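Local coordinates for fiber protein (PDB 4UMI), which probably forms, as a homotrimer, the spikes at the capsid vertices of snake adenovirus 1 and attaches the virion to its host-cell receptor through its head domain, at residues A108-L111 with V117-A120; F121-E126 with S157-A162. One frame throughout, in Å; residues are numbered along the deposited sequence. Where two conformers were deposited one is given.

Interactions 1 and 2 follow one another along strand 118-128 of the fibre head, their centres about 14 Å apart. Interaction 1 pairs the start of that strand with 108-111 in a hairpin; interaction 2 sets its next part, 121-126, against helix 154-161. They meet where the hairpin pairing continues: Glu109 N lies 2.9 Å from Phe121 O, probably a hydrogen bond, and Leu111 CD1 packs 3.9 Å from Phe121 CD2. The pairing runs on past interaction 1, and interaction 2 adds side-chain contact between sheet and helix to it. Both contacts also touch the same neighbouring subunit, so the strand contributes to the trimer as well as to the subunit core.

Interaction 1: A108-L111 with V117-A120; sequences AEEL and VSFA
Phe119 O accepts the shortest polar bond of the contact, from Leu111 N at 2.8 Å, the N-H pointing at it within 14° of straight. The same oxygen also takes a CA-H...O contact from Glu110, whose CA lies 3.3 Å from Phe119 O. Leu111 O is used in the same double way: Phe119 N donates to it at 2.9 Å, and Ser118 CA-H approaches it as well. Leu111 and Phe119 thus form a hydrogen-bonded antiparallel pair, with Glu110 and Ala120 the non-hydrogen-bonded pair beside it, their CA atoms 4.4 Å apart. This is the end of the beta hairpin of strands 101-112 and 118-128, within one sheet of the fibre head. On the face carrying Leu111 and Phe119, large apolar groups suit a buried place against the other sheet: Leu111 packs on Phe148, Ala150 and Leu186, and the Phe119 ring packs against Phe148 and Leu188 of that sheet and beside Phe121 of its own strand. The opposite face turns to a neighbouring subunit, where Leu205 lies on Ala120, whose small methyl fits this buried position. With CG anti to the backbone N (chi1 -174°) and a bend at chi2, Glu110 lays its carboxylate across the partner strand: OE1 rests 3.5 Å from Ala120 CB, while CD lies 3.3 Å from Phe119 O, a meeting of two acceptor groups that probably adds no attraction.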
loop_
_atom_site.group_PDB
_atom_site.type_symbol
_atom_site.label_atom_id
_atom_site.label_comp_id
_atom_site.label_asym_id
_atom_site.label_seq_id
_atom_site.Cartn_x
_atom_site.Cartn_y
_atom_site.Cartn_z
ATOM N N ALA A 108 10.039 -13.567 -1.801
ATOM C CA ALA A 108 8.705 -13.923 -2.204
ATOM C C ALA A 108 8.569 -15.414 -2.286
ATOM O O ALA A 108 9.551 -16.132 -2.518
ATOM C CB ALA A 108 8.330 -13.312 -3.521
ATOM N N GLU A 109 7.339 -15.906 -2.132
ATOM C CA GLU A 109 7.096 -17.346 -2.067
ATOM C C GLU A 109 5.663 -17.607 -2.515
ATOM O O GLU A 109 4.761 -16.822 -2.196
ATOM C CB GLU A 109 7.288 -17.749 -0.607
ATOM C CG GLU A 109 7.267 -19.207 -0.294
ATOM C CD GLU A 109 7.735 -19.407 1.125
ATOM O OE1 GLU A 109 8.714 -18.724 1.567
ATOM O OE2 GLU A 109 7.132 -20.260 1.790
ATOM N N GLU A 110 5.431 -18.729 -3.179
ATOM C CA GLU A 110 4.109 -19.147 -3.609
ATOM C C GLU A 110 3.658 -20.274 -2.703
ATOM O O GLU A 110 4.420 -21.213 -2.477
ATOM C CB GLU A 110 4.170 -19.624 -5.057
ATOM C CG GLU A 110 2.818 -19.941 -5.656
ATOM C CD GLU A 110 2.096 -18.726 -6.160
ATOM O OE1 GLU A 110 2.752 -17.692 -6.403
ATOM O OE2 GLU A 110 0.859 -18.809 -6.305
ATOM N N LEU A 111 2.449 -20.152 -2.161
ATOM C CA LEU A 111 1.833 -21.165 -1.300
ATOM C C LEU A 111 0.562 -21.676 -1.946
ATOM O O LEU A 111 -0.138 -20.955 -2.629
ATOM C CB LEU A 111 1.473 -20.610 0.083
ATOM C CG LEU A 111 2.632 -20.385 1.039
ATOM C CD1 LEU A 111 3.648 -19.379 0.560
ATOM C CD2 LEU A 111 2.183 -20.009 2.422
ATOM N N VAL A 117 -6.074 -23.537 -4.359
ATOM C CA VAL A 117 -5.962 -22.073 -4.244
ATOM C C VAL A 117 -4.500 -21.748 -4.045
ATOM O O VAL A 117 -3.838 -22.417 -3.284
ATOM C CB VAL A 117 -6.774 -21.526 -3.050
ATOM C CG1 VAL A 117 -6.538 -20.039 -2.831
ATOM C CG2 VAL A 117 -8.263 -21.800 -3.215
ATOM N N SER A 118 -4.028 -20.691 -4.686
ATOM C CA SER A 118 -2.646 -20.290 -4.572
ATOM C C SER A 118 -2.522 -18.824 -4.224
ATOM O O SER A 118 -3.293 -17.997 -4.732
ATOM C CB SER A 118 -1.838 -20.685 -5.776
ATOM O OG SER A 118 -2.242 -19.949 -6.872
ATOM N N PHE A 119 -1.565 -18.542 -3.350
ATOM C CA PHE A 119 -1.189 -17.198 -2.951
ATOM C C PHE A 119 0.272 -16.942 -3.248
ATOM O O PHE A 119 1.080 -17.854 -3.138
ATOM C CB PHE A 119 -1.375 -16.956 -1.439
ATOM C CG PHE A 119 -2.724 -16.470 -1.070
ATOM C CD1 PHE A 119 -3.810 -17.308 -0.987
ATOM C CD2 PHE A 119 -2.886 -15.152 -0.732
ATOM C CE1 PHE A 119 -5.028 -16.820 -0.622
ATOM C CE2 PHE A 119 -4.104 -14.650 -0.364
ATOM C CZ PHE A 119 -5.175 -15.495 -0.291
ATOM N N ALA A 120 0.620 -15.700 -3.571
ATOM C CA ALA A 120 1.992 -15.248 -3.524
ATOM C C ALA A 120 2.107 -14.273 -2.394
ATOM O O ALA A 120 1.267 -13.368 -2.215
ATOM C CB ALA A 120 2.387 -14.609 -4.824
#

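Interaction 2: F121-E126 with S157-A162; sequences FQAREE and SSFLTA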
loop_
_atom_site.group_PDB
_atom_site.type_symbol
_atom_site.label_atom_id
_atom_site.label_comp_id
_atom_site.label_asym_id
_atom_site.label_seq_id
_atom_site.Cartn_x
_atom_site.Cartn_y
_atom_site.Cartn_z
ATOM N N PHE A 121 3.131 -14.471 -1.585
ATOM C CA PHE A 121 3.473 -13.584 -0.487
ATOM C C PHE A 121 4.855 -12.982 -0.759
ATOM O O PHE A 121 5.751 -13.679 -1.221
ATOM C CB PHE A 121 3.492 -14.312 0.829
ATOM C CG PHE A 121 2.136 -14.763 1.285
ATOM C CD1 PHE A 121 1.288 -13.892 1.929
ATOM C CD2 PHE A 121 1.692 -16.044 1.061
ATOM C CE1 PHE A 121 0.038 -14.297 2.343
ATOM C CE2 PHE A 121 0.458 -16.449 1.478
ATOM C CZ PHE A 121 -0.372 -15.564 2.074
ATOM N N GLN A 122 5.044 -11.721 -0.407
ATOM C CA GLN A 122 6.337 -11.056 -0.420
ATOM C C GLN A 122 6.593 -10.501 0.957
ATOM O O GLN A 122 5.721 -9.859 1.552
ATOM C CB GLN A 122 6.408 -9.963 -1.501
ATOM C CG GLN A 122 7.617 -9.043 -1.453
ATOM C CD GLN A 122 7.471 -7.885 -2.374
ATOM O OE1 GLN A 122 6.359 -7.571 -2.834
ATOM N NE2 GLN A 122 8.554 -7.173 -2.579
ATOM N N ALA A 123 7.805 -10.719 1.459
ATOM C CA ALA A 123 8.218 -10.206 2.751
ATOM C C ALA A 123 9.387 -9.247 2.549
ATOM O O ALA A 123 10.409 -9.627 1.980
ATOM C CB ALA A 123 8.587 -11.362 3.677
ATOM N N ARG A 124 9.230 -8.017 3.014
ATOM C CA ARG A 124 10.213 -6.972 2.824
ATOM C C ARG A 124 10.570 -6.349 4.152
ATOM O O ARG A 124 9.700 -6.134 4.977
ATOM C CB ARG A 124 9.740 -5.956 1.785
ATOM C CG ARG A 124 10.725 -4.897 1.397
ATOM C CD ARG A 124 9.976 -3.849 0.570
ATOM N NE ARG A 124 9.738 -4.247 -0.798
ATOM C CZ ARG A 124 8.990 -3.564 -1.670
ATOM N NH1 ARG A 124 8.383 -2.428 -1.292
ATOM N NH2 ARG A 124 8.830 -4.013 -2.929
ATOM N N GLU A 125 11.859 -6.072 4.367
ATOM C CA GLU A 125 12.306 -5.299 5.514
ATOM C C GLU A 125 13.082 -4.101 5.002
ATOM O O GLU A 125 14.018 -4.216 4.200
ATOM C CB GLU A 125 13.141 -6.133 6.484
ATOM C CG GLU A 125 13.546 -5.313 7.686
ATOM C CD GLU A 125 14.373 -6.073 8.681
ATOM O OE1 GLU A 125 13.834 -6.912 9.408
ATOM O OE2 GLU A 125 15.578 -5.813 8.765
ATOM N N GLU A 126 12.693 -2.923 5.504
ATOM C CA GLU A 126 13.420 -1.668 5.246
ATOM C C GLU A 126 13.967 -1.193 6.587
ATOM O O GLU A 126 13.281 -1.287 7.609
ATOM C CB GLU A 126 12.507 -0.556 4.673
ATOM C CG GLU A 126 13.314 0.681 4.307
ATOM C CD GLU A 126 12.543 1.947 3.975
ATOM O OE1 GLU A 126 11.323 1.938 3.814
ATOM O OE2 GLU A 126 13.187 3.016 3.881
ATOM N N SER A 157 8.381 -18.133 7.640
ATOM C CA SER A 157 7.829 -18.379 8.941
ATOM C C SER A 157 8.526 -17.505 9.977
ATOM O O SER A 157 7.870 -16.929 10.830
ATOM C CB SER A 157 7.926 -19.864 9.319
ATOM O OG SER A 157 7.107 -20.667 8.477
ATOM N N SER A 158 9.865 -17.401 9.904
ATOM C CA SER A 158 10.637 -16.540 10.792
ATOM C C SER A 158 10.174 -15.087 10.689
ATOM O O SER A 158 9.960 -14.414 11.687
ATOM C CB SER A 158 12.135 -16.650 10.453
ATOM O OG SER A 158 12.940 -15.829 11.290
ATOM N N PHE A 159 10.030 -14.598 9.461
ATOM C CA PHE A 159 9.611 -13.207 9.250
ATOM C C PHE A 159 8.221 -12.982 9.881
ATOM O O PHE A 159 7.994 -11.995 10.558
ATOM C CB PHE A 159 9.540 -12.971 7.753
ATOM C CG PHE A 159 9.059 -11.598 7.367
ATOM C CD1 PHE A 159 9.926 -10.555 7.235
ATOM C CD2 PHE A 159 7.705 -11.367 7.133
ATOM C CE1 PHE A 159 9.509 -9.303 6.843
ATOM C CE2 PHE A 159 7.296 -10.130 6.746
ATOM C CZ PHE A 159 8.185 -9.108 6.601
ATOM N N LEU A 160 7.291 -13.900 9.637
ATOM C CA LEU A 160 5.917 -13.731 10.104
ATOM C C LEU A 160 5.806 -13.785 11.633
ATOM O O LEU A 160 5.007 -13.057 12.247
ATOM C CB LEU A 160 5.011 -14.763 9.480
ATOM C CG LEU A 160 4.784 -14.562 7.981
ATOM C CD1 LEU A 160 4.054 -15.742 7.405
ATOM C CD2 LEU A 160 4.035 -13.275 7.668
ATOM N N THR A 161 6.628 -14.620 12.281
ATOM C CA THR A 161 6.526 -14.821 13.718
ATOM C C THR A 161 7.094 -13.619 14.460
ATOM O O THR A 161 6.771 -13.389 15.625
ATOM C CB THR A 161 7.272 -16.087 14.144
ATOM O OG1 THR A 161 8.663 -15.926 13.904
ATOM C CG2 THR A 161 6.748 -17.285 13.474
ATOM N N ALA A 162 7.928 -12.831 13.793
ATOM C CA ALA A 162 8.546 -11.664 14.433
ATOM C C ALA A 162 7.574 -10.519 14.800
ATOM O O ALA A 162 7.890 -9.644 15.610
ATOM C CB ALA A 162 9.696 -11.139 13.583
#
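The Phe159 ring receives the methyl of Ala123 squarely over one face: CB stands 3.5 Å from the ring centroid and only 9° off the ring normal, a CH-pi contact. At the edge, near the ring plane, Arg124 O lies 3.7 Å from Phe159 CE1 and about as far from CZ. The aromatic ring of Trp168 also meets Phe159, at a small angle between the planes, and Leu105 of the adjoining strand packs on it. Phe159 leaves helix 154-161 with CG anti to the backbone N (chi1 177°), which carries the ring out from the helix to strand 118-128. Alanine suits the strand position because its short side chain lets the ring come close to the backbone, Ala123 CA and Phe159 CA being 7.3 Å apart. The CB of Arg124, next along the strand, points away from the helix, and its NH2 forms a salt bridge with Glu126 of a neighbouring subunit. At this place the strand thus faces the helix with Ala123 and a neighbouring subunit with Arg124. Since no hydrogen bond joins the two segments, their attachment rests on apolar contact, with the carbonyl oxygen probably adding a weak electrostatic attraction to the positive rim of the ring.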